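A197 (PDB 2C0N) probably acts as a viral glycosyltransferase, transferring a sugar from an activated donor to an acceptor, and adopts the GT-A fold. Local coordinates at residues L4-S9 against L45-E50; E129-P134 against S156-R161; A179-P182 against L186-Q189. One frame throughout, in Å; residues are numbered along the deposited sequence.

Contact 1 (L4-S9 against L45-E50); sequences LFFIPS and LDMFLE
F6 carries its CG anti to its own carbonyl carbon (chi1 -74°), which directs its ring from strand 3-8 toward helix 37-50. There the helix backbone places CB of F48 before the incoming ring, while chi1 of 173° turns only the ring of F48, setting it beside its own carbonyl carbon. The pair belongs to the Rossmann-like part of the GT-A fold: strand 3-8 runs between the parallel strands 28-31 and 56-60, and helix 37-50 is the connection from one of these neighbours to the other, lying against the strand it passes.

The contact is apolar, with no hydrogen bond between the two segments. F6 uses the far end of its ring. CE1 lies 3.9 Å from CB of F48, and CZ is 4.0 Å from that same carbon, so two adjacent ring atoms rest on one methylene. CZ also comes within 3.9 Å of the backbone N of F48, evidence that the ring reaches the helix backbone. The two phenylalanine side chains cross at about a right angle, and because F48 meets F6 through CB, the evidence is against a ring stack.

R125 takes the F48 ring in a cation-pi contact and donates hydrogen bonds to F48 O and L49 O. F6 is further enclosed by A44, V29, L57 and F59, which explains its burial. I196 of the second subunit packs on L4, so this strand also lies near the dimer interface.

M47, a selenomethionine, completes the helix side of the contact, and its side chain also touches V29. Toward F6 it offers the base of the chain, CB standing 4.1 Å from F6 CE2.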
# COMPACT_ATOMS: atom_id res chain seq x y z
N LEU A 4 13.23 -11.36 3.27
CA LEU A 4 12.40 -10.38 3.90
C LEU A 4 12.75 -9.01 3.33
O LEU A 4 13.90 -8.52 3.46
CB LEU A 4 12.60 -10.38 5.41
CG LEU A 4 11.62 -9.55 6.24
CD1 LEU A 4 10.19 -9.90 5.88
CD2 LEU A 4 11.87 -9.81 7.68
N PHE A 5 11.75 -8.41 2.67
CA PHE A 5 11.91 -7.08 2.08
C PHE A 5 11.68 -5.97 3.11
O PHE A 5 10.68 -5.97 3.79
CB PHE A 5 10.95 -6.89 0.91
CG PHE A 5 11.38 -7.59 -0.34
CD1 PHE A 5 11.29 -8.97 -0.43
CD2 PHE A 5 11.89 -6.89 -1.40
CE1 PHE A 5 11.71 -9.63 -1.57
CE2 PHE A 5 12.32 -7.53 -2.55
CZ PHE A 5 12.21 -8.92 -2.62
N PHE A 6 12.58 -5.01 3.17
CA PHE A 6 12.39 -3.85 4.03
C PHE A 6 12.30 -2.66 3.11
O PHE A 6 13.21 -2.41 2.31
CB PHE A 6 13.54 -3.71 5.01
CG PHE A 6 13.49 -4.71 6.14
CD1 PHE A 6 13.98 -5.98 5.96
CD2 PHE A 6 12.90 -4.39 7.35
CE1 PHE A 6 13.91 -6.92 6.98
CE2 PHE A 6 12.82 -5.31 8.37
CZ PHE A 6 13.32 -6.56 8.20
N ILE A 7 11.19 -1.94 3.22
CA ILE A 7 10.86 -0.86 2.33
C ILE A 7 10.80 0.45 3.13
O ILE A 7 9.81 0.69 3.81
CB ILE A 7 9.52 -1.15 1.62
CG1 ILE A 7 9.62 -2.45 0.79
CG2 ILE A 7 9.09 0.13 0.80
CD1 ILE A 7 8.26 -3.12 0.42
N PRO A 8 11.84 1.31 3.06
CA PRO A 8 11.82 2.61 3.75
C PRO A 8 10.76 3.48 3.10
O PRO A 8 10.78 3.63 1.88
CB PRO A 8 13.22 3.18 3.47
CG PRO A 8 14.02 2.09 2.99
CD PRO A 8 13.13 1.06 2.40
N SER A 9 9.80 3.95 3.86
CA SER A 9 8.79 4.84 3.27
C SER A 9 8.72 6.18 3.95
O SER A 9 9.33 6.38 5.00
CB SER A 9 7.42 4.16 3.31
OG SER A 9 6.82 4.42 4.53
N LEU A 45 17.77 -3.66 9.89
CA LEU A 45 18.83 -4.60 10.33
C LEU A 45 18.55 -5.24 11.69
O LEU A 45 18.66 -6.44 11.86
CB LEU A 45 20.18 -3.90 10.36
CG LEU A 45 21.40 -4.76 10.71
CD1 LEU A 45 21.49 -6.00 9.80
CD2 LEU A 45 22.69 -3.94 10.64
N ASP A 46 18.18 -4.43 12.67
CA ASP A 46 17.82 -4.95 13.99
C ASP A 46 16.66 -5.95 13.97
O ASP A 46 16.71 -6.97 14.66
CB ASP A 46 17.43 -3.81 14.91
CG ASP A 46 18.62 -3.01 15.36
OD1 ASP A 46 19.76 -3.47 15.17
OD2 ASP A 46 18.39 -1.91 15.90
N MSE A 47 15.60 -5.62 13.27
CA MSE A 47 14.47 -6.52 13.14
C MSE A 47 14.88 -7.80 12.39
O MSE A 47 14.61 -8.90 12.84
CB MSE A 47 13.32 -5.83 12.41
CG MSE A 47 12.63 -4.70 13.23
SE MSE A 47 11.27 -3.85 12.12
CE MSE A 47 10.08 -5.43 11.96
N PHE A 48 15.55 -7.63 11.26
CA PHE A 48 15.97 -8.78 10.44
C PHE A 48 16.78 -9.78 11.22
O PHE A 48 16.51 -10.99 11.13
CB PHE A 48 16.77 -8.31 9.23
CG PHE A 48 17.37 -9.43 8.46
CD1 PHE A 48 16.59 -10.17 7.59
CD2 PHE A 48 18.69 -9.77 8.63
CE1 PHE A 48 17.15 -11.26 6.90
CE2 PHE A 48 19.26 -10.84 7.91
CZ PHE A 48 18.49 -11.58 7.07
N LEU A 49 17.77 -9.30 11.97
CA LEU A 49 18.68 -10.20 12.67
C LEU A 49 17.94 -11.08 13.68
O LEU A 49 18.33 -12.21 13.92
CB LEU A 49 19.82 -9.44 13.35
CG LEU A 49 20.84 -8.83 12.36
CD1 LEU A 49 21.74 -7.83 13.04
CD2 LEU A 49 21.66 -9.91 11.67
N GLU A 50 16.87 -10.56 14.27
CA GLU A 50 16.07 -11.37 15.20
C GLU A 50 15.16 -12.37 14.50
O GLU A 50 14.78 -13.39 15.10
CB GLU A 50 15.26 -10.47 16.15
CG GLU A 50 16.13 -9.56 17.03
CD GLU A 50 17.04 -10.33 17.97
OE1 GLU A 50 16.72 -10.44 19.18
OE2 GLU A 50 18.09 -10.84 17.52

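Contact 2 (E129-P134 against S156-R161); sequences EKIKRP and STHKPR
The C-terminal end of helix 150-158 meets the loop that follows helix 125-128, and H158, the last helical residue, brings its imidazole up to I131 and K132. This is a surface contact between two peripheral elements of the GT-A domain. The helix ends at H158: K159 departs from helical geometry with a positive phi of 46°, and the chain then turns toward strand 162-173.

The closest CA atoms across the contact belong to I131 and H158, 6.9 Å apart, and the gap is spanned mainly by the H158 side chain, which reaches the side chain of I131 and the backbone of K132. H158 does this with CG anti to its carbonyl carbon (chi1 -55°), presenting the CD2 and NE2 atoms of its ring. CD2 approaches the branch carbon CB of I131 at 4.3 Å, an oblique approach to the ring. K132 O also lies obliquely to the ring, 3.8 Å from H158 NE2, too long for a hydrogen bond.

The orientation of the imidazole has other supports. ND1 has a hydrogen-bond partner close by in the chain, outside the two segments, while F127, A135 and the ring of F154 also touch H158. In the loop, the R133-P134 peptide bond, the one after the K132-R133 bond, is cis. From the helix itself, T157 contributes its methyl CG2, which sits 3.7 Å above one face of the H158 ring, displaced toward the rim.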
# COMPACT_ATOMS: atom_id res chain seq x y z
N GLU A 129 25.44 -10.72 10.08
CA GLU A 129 25.70 -11.19 11.45
C GLU A 129 27.13 -10.96 11.89
O GLU A 129 27.45 -11.13 13.07
CB GLU A 129 25.34 -12.68 11.54
CG GLU A 129 23.84 -12.83 11.53
CD GLU A 129 23.39 -14.22 11.83
OE1 GLU A 129 24.18 -15.16 11.60
OE2 GLU A 129 22.23 -14.35 12.27
N LYS A 130 27.98 -10.59 10.95
CA LYS A 130 29.41 -10.39 11.24
C LYS A 130 29.76 -8.92 11.36
O LYS A 130 30.77 -8.57 11.97
CB LYS A 130 30.25 -10.99 10.12
CG LYS A 130 30.21 -12.50 10.03
CD LYS A 130 31.00 -12.97 8.80
CE LYS A 130 31.30 -14.47 8.82
NZ LYS A 130 32.52 -14.83 8.02
N ILE A 131 28.95 -8.04 10.78
CA ILE A 131 29.38 -6.66 10.61
C ILE A 131 29.29 -5.93 11.94
O ILE A 131 28.55 -6.33 12.84
CB ILE A 131 28.63 -5.88 9.52
CG1 ILE A 131 27.14 -5.85 9.81
CG2 ILE A 131 28.99 -6.46 8.10
CD1 ILE A 131 26.32 -5.15 8.75
N LYS A 132 30.07 -4.88 12.05
CA LYS A 132 30.00 -4.06 13.25
C LYS A 132 28.68 -3.29 13.18
O LYS A 132 28.30 -2.80 12.10
CB LYS A 132 31.26 -3.20 13.38
CG LYS A 132 32.45 -4.04 13.89
CD LYS A 132 33.58 -3.23 14.45
CE LYS A 132 34.55 -4.10 15.25
NZ LYS A 132 35.46 -3.31 16.12
N ARG A 133 27.96 -3.29 14.32
CA ARG A 133 26.68 -2.58 14.49
C ARG A 133 26.82 -1.44 15.48
O ARG A 133 27.47 -1.61 16.53
CB ARG A 133 25.58 -3.53 14.98
CG ARG A 133 24.76 -4.18 13.87
CD ARG A 133 23.32 -4.54 14.35
NE ARG A 133 23.29 -5.81 15.08
CZ ARG A 133 22.31 -6.22 15.90
NH1 ARG A 133 21.22 -5.49 16.11
NH2 ARG A 133 22.43 -7.40 16.50
N PRO A 134 26.19 -0.28 15.19
CA PRO A 134 25.24 -0.02 14.09
C PRO A 134 25.93 0.18 12.71
O PRO A 134 27.06 0.69 12.66
CB PRO A 134 24.51 1.26 14.56
CG PRO A 134 25.26 1.77 15.78
CD PRO A 134 26.49 0.94 15.96
N SER A 156 31.67 1.44 1.80
CA SER A 156 33.06 1.86 2.02
C SER A 156 33.60 1.32 3.33
O SER A 156 34.79 1.02 3.47
CB SER A 156 33.18 3.39 2.02
OG SER A 156 32.82 3.90 0.75
N THR A 157 32.70 1.21 4.31
CA THR A 157 33.08 0.82 5.65
C THR A 157 33.15 -0.68 5.80
O THR A 157 34.10 -1.20 6.38
CB THR A 157 32.08 1.37 6.69
OG1 THR A 157 32.00 2.80 6.56
CG2 THR A 157 32.52 1.02 8.11
N HIS A 158 32.13 -1.37 5.30
CA HIS A 158 31.98 -2.82 5.54
C HIS A 158 32.47 -3.70 4.40
O HIS A 158 32.63 -4.89 4.58
CB HIS A 158 30.54 -3.11 5.89
CG HIS A 158 30.06 -2.29 7.04
ND1 HIS A 158 29.03 -1.37 6.94
CD2 HIS A 158 30.51 -2.20 8.31
CE1 HIS A 158 28.86 -0.79 8.10
NE2 HIS A 158 29.75 -1.27 8.95
N LYS A 159 32.72 -3.10 3.24
CA LYS A 159 33.39 -3.77 2.10
C LYS A 159 32.84 -5.18 1.79
O LYS A 159 33.59 -6.15 1.69
CB LYS A 159 34.92 -3.79 2.28
CG LYS A 159 35.50 -2.39 2.56
CD LYS A 159 36.95 -2.40 2.97
CE LYS A 159 37.91 -2.36 1.78
NZ LYS A 159 39.35 -2.41 2.26
N PRO A 160 31.52 -5.28 1.63
CA PRO A 160 30.94 -6.56 1.23
C PRO A 160 31.41 -6.97 -0.16
O PRO A 160 31.69 -6.12 -1.02
CB PRO A 160 29.43 -6.26 1.23
CG PRO A 160 29.35 -4.79 1.06
CD PRO A 160 30.49 -4.24 1.79
N ARG A 161 31.54 -8.27 -0.38
CA ARG A 161 31.77 -8.75 -1.73
C ARG A 161 30.43 -8.61 -2.46
O ARG A 161 29.43 -9.21 -2.06
CB ARG A 161 32.33 -10.15 -1.68
CG ARG A 161 33.75 -10.08 -1.04
CD ARG A 161 34.57 -11.26 -1.15
NE ARG A 161 33.89 -12.49 -0.76
CZ ARG A 161 34.47 -13.52 -0.14
NH1 ARG A 161 35.75 -13.49 0.22
NH2 ARG A 161 33.73 -14.59 0.13

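Contact 3 (A179-P182 against L186-Q189); sequences ALSP and LILQ
The carbonyl O of A179 accepts the backbone N-H of I187 at 2.8 Å, with an N-H...O angle of 164° and the donor in the carbonyl plane. L186 adds a second approach to the same oxygen, a CA-H...O contact of 3.2 Å from L186 CA. Its methyl CD1 comes to 3.4 Å from A179 O, helped by a chi1 of -154° that places CG anti to the backbone N. The return bond runs from A179 N to I187 O over 2.9 Å; it is slightly straighter at hydrogen, although the donor is tilted 23° from the carbonyl plane.

These reciprocal bonds make A179 and I187 an antiparallel hydrogen-bonded pair of the beta hairpin formed by strands 178-180 and 186-188, with L180 and L186 the neighbouring non-hydrogen-bonded pair. The hairpin lies at an edge of the large mixed sheet, where strand 178-180 also pairs with strand 162-173.

On the face carrying A179 and I187, the isoleucine CD1 lies 3.8 Å from A179 CB, and Y171 touches both residues. On the other face, the two leucines cross obliquely, L180 CD2 being 4.1 Å from L186 CD1. Where the hairpin turns, S181 OG is hydrogen-bonded to K185 O, while S181 CB packs 4.0 Å from I187 CG2.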
# COMPACT_ATOMS: atom_id res chain seq x y z
N ALA A 179 7.43 6.71 -14.34
CA ALA A 179 8.69 6.14 -13.91
C ALA A 179 9.76 6.15 -14.99
O ALA A 179 9.50 6.14 -16.21
CB ALA A 179 8.48 4.72 -13.47
N LEU A 180 10.99 6.17 -14.50
CA LEU A 180 12.16 5.91 -15.34
C LEU A 180 12.34 4.43 -15.47
O LEU A 180 12.48 3.74 -14.48
CB LEU A 180 13.42 6.50 -14.71
CG LEU A 180 13.58 8.01 -14.80
CD1 LEU A 180 14.83 8.37 -14.01
CD2 LEU A 180 13.63 8.42 -16.26
N SER A 181 12.35 3.94 -16.69
CA SER A 181 12.51 2.54 -16.94
C SER A 181 14.00 2.20 -17.02
O SER A 181 14.85 3.08 -17.17
CB SER A 181 11.86 2.16 -18.27
OG SER A 181 12.64 2.65 -19.32
N PRO A 182 14.34 0.93 -16.87
CA PRO A 182 15.77 0.60 -17.01
C PRO A 182 16.39 0.87 -18.40
O PRO A 182 17.61 0.90 -18.51
CB PRO A 182 15.84 -0.91 -16.68
CG PRO A 182 14.55 -1.30 -16.16
CD PRO A 182 13.53 -0.22 -16.43
N LEU A 186 10.85 7.09 -20.16
CA LEU A 186 9.79 7.31 -19.17
C LEU A 186 8.60 6.41 -19.51
O LEU A 186 8.19 6.34 -20.67
CB LEU A 186 9.38 8.77 -19.26
CG LEU A 186 8.77 9.52 -18.10
CD1 LEU A 186 9.69 9.49 -16.87
CD2 LEU A 186 8.55 10.95 -18.61
N ILE A 187 8.04 5.75 -18.52
CA ILE A 187 6.87 4.88 -18.73
C ILE A 187 5.79 5.35 -17.80
O ILE A 187 6.06 6.08 -16.86
CB ILE A 187 7.20 3.38 -18.52
CG1 ILE A 187 7.66 3.08 -17.10
CG2 ILE A 187 8.20 2.97 -19.54
CD1 ILE A 187 6.54 2.83 -16.12
N LEU A 188 4.56 4.95 -18.07
CA LEU A 188 3.40 5.32 -17.27
C LEU A 188 2.64 4.04 -16.89
O LEU A 188 2.28 3.27 -17.76
CB LEU A 188 2.55 6.26 -18.09
CG LEU A 188 1.50 7.15 -17.43
CD1 LEU A 188 1.08 8.22 -18.39
CD2 LEU A 188 0.31 6.30 -17.16
N GLN A 189 2.37 3.86 -15.61
CA GLN A 189 1.62 2.74 -15.10
C GLN A 189 0.44 3.29 -14.32
O GLN A 189 0.63 3.84 -13.25
CB GLN A 189 2.54 1.88 -14.22
CG GLN A 189 1.85 0.70 -13.59
CD GLN A 189 1.06 -0.12 -14.54
OE1 GLN A 189 -0.18 0.05 -14.67
NE2 GLN A 189 1.73 -1.05 -15.21

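In the fold
From the N terminus, strand 3-8 is joined first: contact 1 sets helix 37-50 against it, closing a loop that includes helix 15-23 and strand 28-31. Contact 2 then closes the loop from residues 129-134 to helix 150-158, a span whose residues 139-147 are not modelled. Contact 3 closes a short hairpin near the C terminus. The three follow in series, with none enclosing or crossing another. Contacts 1 and 2 touch directly, D46 OD1 forming a salt bridge of 2.7 Å with R133 NH1. Contact 3 lies beyond the chain centre from both, its nearest atoms about 15 Å from contact 1, yet contacts 1 and 3 both reach the large mixed sheet.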